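Local structure of hydrogen peroxide-inducible genes activator (Corynebacterium glutamicum, 6G1B) at residues V153-L158 with I283-R288; K166-Y171 with E296-A301. The protein probably acts as a LysR-type transcriptional regulator that binds DNA through a helix-turn-helix domain and switches on genes in response to hydrogen peroxide. The protein carries 1 engineered substitution. All coordinates share one frame; numbering follows the deposited sequence. Where two conformers were deposited one is given.

Contact 1 (V153-L158 with I283-R288). With PEO (hydrogen peroxide), chain H.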
# COMPACT_ATOMS: atom_id res chain seq x y z
N VAL A 153 1.06 -13.13 27.65
CA VAL A 153 0.07 -13.71 28.53
C VAL A 153 -1.31 -13.63 27.86
O VAL A 153 -1.58 -12.75 27.05
CB VAL A 153 0.10 -12.99 29.89
CG1 VAL A 153 -0.32 -11.53 29.79
CG2 VAL A 153 -0.73 -13.77 30.89
N ALA A 154 -2.16 -14.61 28.17
CA ALA A 154 -3.50 -14.70 27.59
C ALA A 154 -4.53 -14.78 28.72
O ALA A 154 -4.38 -15.58 29.63
CB ALA A 154 -3.61 -15.93 26.71
N MET A 155 -5.56 -13.95 28.63
CA MET A 155 -6.66 -13.96 29.59
C MET A 155 -7.76 -14.78 28.93
O MET A 155 -8.25 -14.40 27.88
CB MET A 155 -7.11 -12.55 29.90
CG MET A 155 -8.25 -12.44 30.87
SD MET A 155 -8.71 -10.71 31.07
CE MET A 155 -10.01 -10.83 32.30
N MET A 156 -8.14 -15.88 29.55
CA MET A 156 -9.04 -16.85 28.94
C MET A 156 -9.70 -17.77 29.98
O MET A 156 -9.41 -17.68 31.17
CB MET A 156 -8.24 -17.66 27.92
CG MET A 156 -7.04 -18.39 28.52
SD MET A 156 -6.08 -19.33 27.31
CE MET A 156 -7.12 -20.77 27.27
N ALA A 157 -10.60 -18.63 29.52
CA ALA A 157 -11.27 -19.62 30.41
C ALA A 157 -10.32 -20.75 30.77
O ALA A 157 -9.60 -21.27 29.92
CB ALA A 157 -12.52 -20.18 29.74
N LEU A 158 -10.28 -21.10 32.03
CA LEU A 158 -9.51 -22.24 32.52
C LEU A 158 -10.44 -23.42 32.68
O LEU A 158 -11.64 -23.24 32.91
CB LEU A 158 -8.87 -21.93 33.88
CG LEU A 158 -8.08 -20.63 33.96
CD1 LEU A 158 -7.42 -20.56 35.32
CD2 LEU A 158 -7.05 -20.49 32.83
N ILE A 283 -12.17 -17.60 34.82
CA ILE A 283 -11.27 -16.80 34.00
C ILE A 283 -9.89 -16.81 34.65
O ILE A 283 -9.78 -16.73 35.87
CB ILE A 283 -11.79 -15.35 33.82
CG1 ILE A 283 -13.09 -15.36 33.01
CG2 ILE A 283 -10.77 -14.46 33.10
CD1 ILE A 283 -13.02 -16.00 31.65
N GLY A 284 -8.86 -16.93 33.83
CA GLY A 284 -7.46 -16.98 34.29
C GLY A 284 -6.47 -16.33 33.35
O GLY A 284 -6.78 -16.01 32.22
N LEU A 285 -5.25 -16.14 33.82
CA LEU A 285 -4.14 -15.67 32.97
C LEU A 285 -3.28 -16.89 32.65
O LEU A 285 -2.93 -17.62 33.58
CB LEU A 285 -3.32 -14.66 33.69
CG LEU A 285 -3.67 -13.20 33.67
CD1 LEU A 285 -2.43 -12.46 34.22
CD2 LEU A 285 -4.01 -12.71 32.27
N VAL A 286 -2.97 -17.14 31.38
CA VAL A 286 -2.09 -18.25 31.05
C VAL A 286 -0.80 -17.75 30.38
O VAL A 286 -0.83 -16.90 29.50
CB VAL A 286 -2.79 -19.48 30.39
CG1 VAL A 286 -4.26 -19.26 30.17
CG2 VAL A 286 -2.10 -20.03 29.18
N TYR A 287 0.34 -18.29 30.81
CA TYR A 287 1.63 -17.84 30.27
C TYR A 287 2.60 -19.01 30.10
O TYR A 287 2.33 -20.09 30.61
CB TYR A 287 2.19 -16.72 31.14
CG TYR A 287 2.63 -17.14 32.52
CD1 TYR A 287 1.75 -17.12 33.60
CD2 TYR A 287 3.95 -17.53 32.76
CE1 TYR A 287 2.16 -17.48 34.88
CE2 TYR A 287 4.39 -17.89 34.03
CZ TYR A 287 3.50 -17.88 35.08
OH TYR A 287 3.96 -18.26 36.31
N ARG A 288 3.68 -18.80 29.37
CA ARG A 288 4.67 -19.86 29.10
C ARG A 288 5.50 -20.13 30.35
O ARG A 288 6.07 -19.19 30.93
CB ARG A 288 5.60 -19.46 27.95
CG ARG A 288 4.97 -19.13 26.60
CD ARG A 288 6.06 -18.73 25.58
NE ARG A 288 6.65 -17.44 25.94
CZ ARG A 288 6.11 -16.25 25.73
NH1 ARG A 288 4.94 -16.10 25.07
NH2 ARG A 288 6.74 -15.18 26.18
O1 PEO H . 1.22 -19.88 38.51
O2 PEO H . 2.16 -18.74 38.58
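Val286 N gives its proton to Ala154 O at 2.7 Å, with a nearly straight N-H...O angle of 166°. The CA-H of Leu285 adds a weaker contact to the same oxygen. Ala154 N returns a bond to Val286 O, closing the pair, and two residues along, Met156 and Gly284 exchange two more, with Gly284 N 2.8 Å from Met156 O. These bonds join 153-158 to 283-288 as antiparallel neighbours in the central mixed sheet of the LysR substrate-binding domain, which has the periplasmic-binding-protein fold.

Val153, Met155, Ile283, Leu285 and Tyr287 share one face. Here CG2 of Val153, anti to its own N, leans on Leu285 CD2 at 3.7 Å, while the extended Met155 chain carries CE to Ile283 CG2 at 3.8 Å. On the other face Met156 CG and SD lie against Val286 CG1. Leu158 runs past Val286 in the opposite direction and sets CG 3.7 Å from Gly284 CA. At the far end Tyr287 OH lies 2.9 Å from O2 of a hydrogen peroxide, probably from the crystallisation liquor; this O2 is in the plane of the ring, at its edge.

Contact 2 (K166-Y171 with E296-A301). With 1PS (3-pyridinium-1-ylpropane-1-sulfonate), chain E.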
# COMPACT_ATOMS: atom_id res chain seq x y z
N LYS A 166 1.52 -22.10 32.33
CA LYS A 166 1.15 -21.95 33.73
C LYS A 166 -0.09 -21.09 33.79
O LYS A 166 -0.32 -20.30 32.89
CB LYS A 166 2.25 -21.27 34.53
CG LYS A 166 3.62 -21.92 34.45
CD LYS A 166 3.93 -22.74 35.69
CE LYS A 166 4.22 -21.84 36.88
NZ LYS A 166 4.70 -22.64 38.04
N GLU A 167 -0.90 -21.26 34.84
CA GLU A 167 -2.17 -20.57 34.96
C GLU A 167 -2.23 -19.79 36.24
O GLU A 167 -1.79 -20.28 37.27
CB GLU A 167 -3.32 -21.57 34.90
CG GLU A 167 -3.36 -22.37 33.59
CD GLU A 167 -4.49 -23.40 33.54
OE1 GLU A 167 -5.09 -23.71 34.58
OE2 GLU A 167 -4.78 -23.92 32.45
N ILE A 168 -2.73 -18.57 36.17
CA ILE A 168 -3.06 -17.81 37.35
C ILE A 168 -4.58 -17.63 37.33
O ILE A 168 -5.09 -16.99 36.42
CB ILE A 168 -2.37 -16.42 37.40
CG1 ILE A 168 -0.83 -16.54 37.35
CG2 ILE A 168 -2.80 -15.68 38.67
CD1 ILE A 168 -0.10 -15.29 36.91
N PRO A 169 -5.30 -18.22 38.31
CA PRO A 169 -6.74 -17.94 38.38
C PRO A 169 -7.06 -16.51 38.73
O PRO A 169 -6.39 -15.94 39.57
CB PRO A 169 -7.24 -18.91 39.47
CG PRO A 169 -6.03 -19.48 40.14
CD PRO A 169 -4.92 -19.38 39.13
N LEU A 170 -8.04 -15.91 38.06
CA LEU A 170 -8.44 -14.55 38.34
C LEU A 170 -9.75 -14.49 39.13
O LEU A 170 -9.80 -13.86 40.19
CB LEU A 170 -8.58 -13.75 37.04
CG LEU A 170 -7.31 -13.64 36.20
CD1 LEU A 170 -7.57 -12.98 34.86
CD2 LEU A 170 -6.25 -12.90 37.00
N TYR A 171 -10.79 -15.14 38.61
CA TYR A 171 -12.13 -15.05 39.16
C TYR A 171 -13.11 -16.02 38.49
O TYR A 171 -12.89 -16.43 37.35
CB TYR A 171 -12.69 -13.64 39.03
CG TYR A 171 -12.66 -13.04 37.64
CD1 TYR A 171 -13.67 -13.31 36.73
CD2 TYR A 171 -11.65 -12.15 37.27
CE1 TYR A 171 -13.67 -12.74 35.47
CE2 TYR A 171 -11.64 -11.59 36.01
CZ TYR A 171 -12.65 -11.87 35.13
OH TYR A 171 -12.62 -11.29 33.91
N GLU A 296 5.59 -10.20 37.45
CA GLU A 296 4.87 -9.17 36.72
C GLU A 296 3.44 -9.60 36.39
O GLU A 296 2.50 -8.82 36.53
CB GLU A 296 5.57 -8.84 35.43
CG GLU A 296 6.88 -8.12 35.60
CD GLU A 296 7.54 -7.89 34.24
OE1 GLU A 296 7.20 -6.88 33.59
OE2 GLU A 296 8.37 -8.73 33.87
N PHE A 297 3.29 -10.84 35.95
CA PHE A 297 1.99 -11.36 35.59
C PHE A 297 1.04 -11.41 36.80
O PHE A 297 -0.13 -11.09 36.63
CB PHE A 297 2.08 -12.73 34.93
CG PHE A 297 2.92 -12.76 33.66
CD1 PHE A 297 3.04 -11.64 32.84
CD2 PHE A 297 3.53 -13.93 33.25
CE1 PHE A 297 3.79 -11.69 31.66
CE2 PHE A 297 4.28 -13.99 32.08
CZ PHE A 297 4.40 -12.87 31.28
N GLU A 298 1.56 -11.75 37.98
CA GLU A 298 0.76 -11.78 39.21
C GLU A 298 0.27 -10.39 39.54
O GLU A 298 -0.89 -10.21 39.93
CB GLU A 298 1.55 -12.33 40.41
CG GLU A 298 1.86 -13.83 40.30
CD GLU A 298 0.72 -14.74 40.72
OE1 GLU A 298 -0.32 -14.25 41.25
OE2 GLU A 298 0.88 -15.99 40.53
N GLN A 299 1.15 -9.40 39.38
CA GLN A 299 0.77 -8.01 39.61
C GLN A 299 -0.30 -7.57 38.60
O GLN A 299 -1.24 -6.88 38.96
CB GLN A 299 2.00 -7.10 39.59
CG GLN A 299 2.95 -7.27 40.77
CD GLN A 299 4.39 -6.80 40.49
OE1 GLN A 299 4.65 -5.90 39.68
NE2 GLN A 299 5.34 -7.43 41.15
N PHE A 300 -0.17 -7.99 37.35
CA PHE A 300 -1.17 -7.71 36.34
C PHE A 300 -2.54 -8.36 36.63
O PHE A 300 -3.60 -7.77 36.36
CB PHE A 300 -0.68 -8.11 34.95
CG PHE A 300 -1.53 -7.58 33.85
CD1 PHE A 300 -1.65 -6.22 33.66
CD2 PHE A 300 -2.22 -8.44 33.02
CE1 PHE A 300 -2.44 -5.72 32.65
CE2 PHE A 300 -3.04 -7.95 32.01
CZ PHE A 300 -3.16 -6.59 31.84
N ALA A 301 -2.50 -9.56 37.19
CA ALA A 301 -3.70 -10.28 37.65
C ALA A 301 -4.55 -9.45 38.61
O ALA A 301 -5.78 -9.44 38.52
CB ALA A 301 -3.30 -11.60 38.29
N1 1PS E . 11.03 -19.50 35.21
C1 1PS E . 11.48 -19.89 33.98
C2 1PS E . 12.69 -19.43 33.50
C3 1PS E . 11.78 -18.64 35.95
C4 1PS E . 13.00 -18.18 35.47
C5 1PS E . 13.44 -18.57 34.25
C6 1PS E . 9.74 -19.96 35.71
C7 1PS E . 9.67 -21.47 35.94
C8 1PS E . 8.21 -21.91 35.94
S1 1PS E . 8.04 -23.45 36.88
O1 1PS E . 6.64 -23.99 36.75
O2 1PS E . 8.39 -23.23 38.33
O3 1PS E . 9.08 -24.45 36.45
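The CB of Ile168 is directed at helix 296-301, and its branches touch three residues there. The two branches divide the work. CG1 lies beside the backbone N (chi1 -59°) and carries CD1 to the CB of Phe297, at 3.9 Å; the two side chains cross at about a right angle there, so the isoleucine meets the root of the phenylalanine while the ring turns away from the strand. CG2 reaches down the helix to Ala301 CB at 4.1 Å.

Glu298 comes in obliquely over the same isoleucine. Its chain bends at CB-CG (chi2 -82°), which swings the carboxylate back across the aliphatic branches: OE2 stands 3.7 Å from Ile168 CG1, and OE1 is 3.9 Å from Ile168 CG2. This is van der Waals contact, and no hydrogen bond joins the two segments.

One turn on from Phe297, Ala301 offers only a methyl, and Leu170 closes on it with CD2 just 3.5 Å from Ala301 CB, a tight fit. Near the start of the strand, Lys166 turns to the ligand instead. Its folded chain brings NZ to O1 of the pyridinium propanesulfonate in a 2.7 Å hydrogen bond, a charged pairing of ammonium with sulfonate.

Strand and helix run almost parallel, 14° between their short axes, which lie 9.6 Å apart. Through its contacts with strands 165-180 and 101-107, helix 294-317 packs over one face of the central sheet: Phe297 and Phe300 reach Leu103 of strand 101-107, while strand 165-180 is hydrogen-bonded to strand 278-288, where Leu170 and Tyr171 both face Ile283 in a classic beta bulge.

Strand 278-288 is common to both: it holds 153-158 along one edge and 166-171 along the other, and the centres of contacts 1 and 2 lie about 8 Å apart. Leu285 N to Ile168 O, 2.7 Å, and Lys166 N to Tyr287 O, 2.8 Å, are probable hydrogen bonds across that second edge. The rings of Tyr287 and Phe297 meet at about 55°, with Tyr287 CG 3.4 Å from Phe297 CD2, and tie contact 1 to the helix of contact 2. Met155 CE also packs on Tyr171 OH, at 3.1 Å. Both contacts line the pocket of the hydrogen peroxide, itself probably a crystallisation additive: Tyr287 comes from the first, Lys166, Glu167, Ile168 and Glu298 from the second.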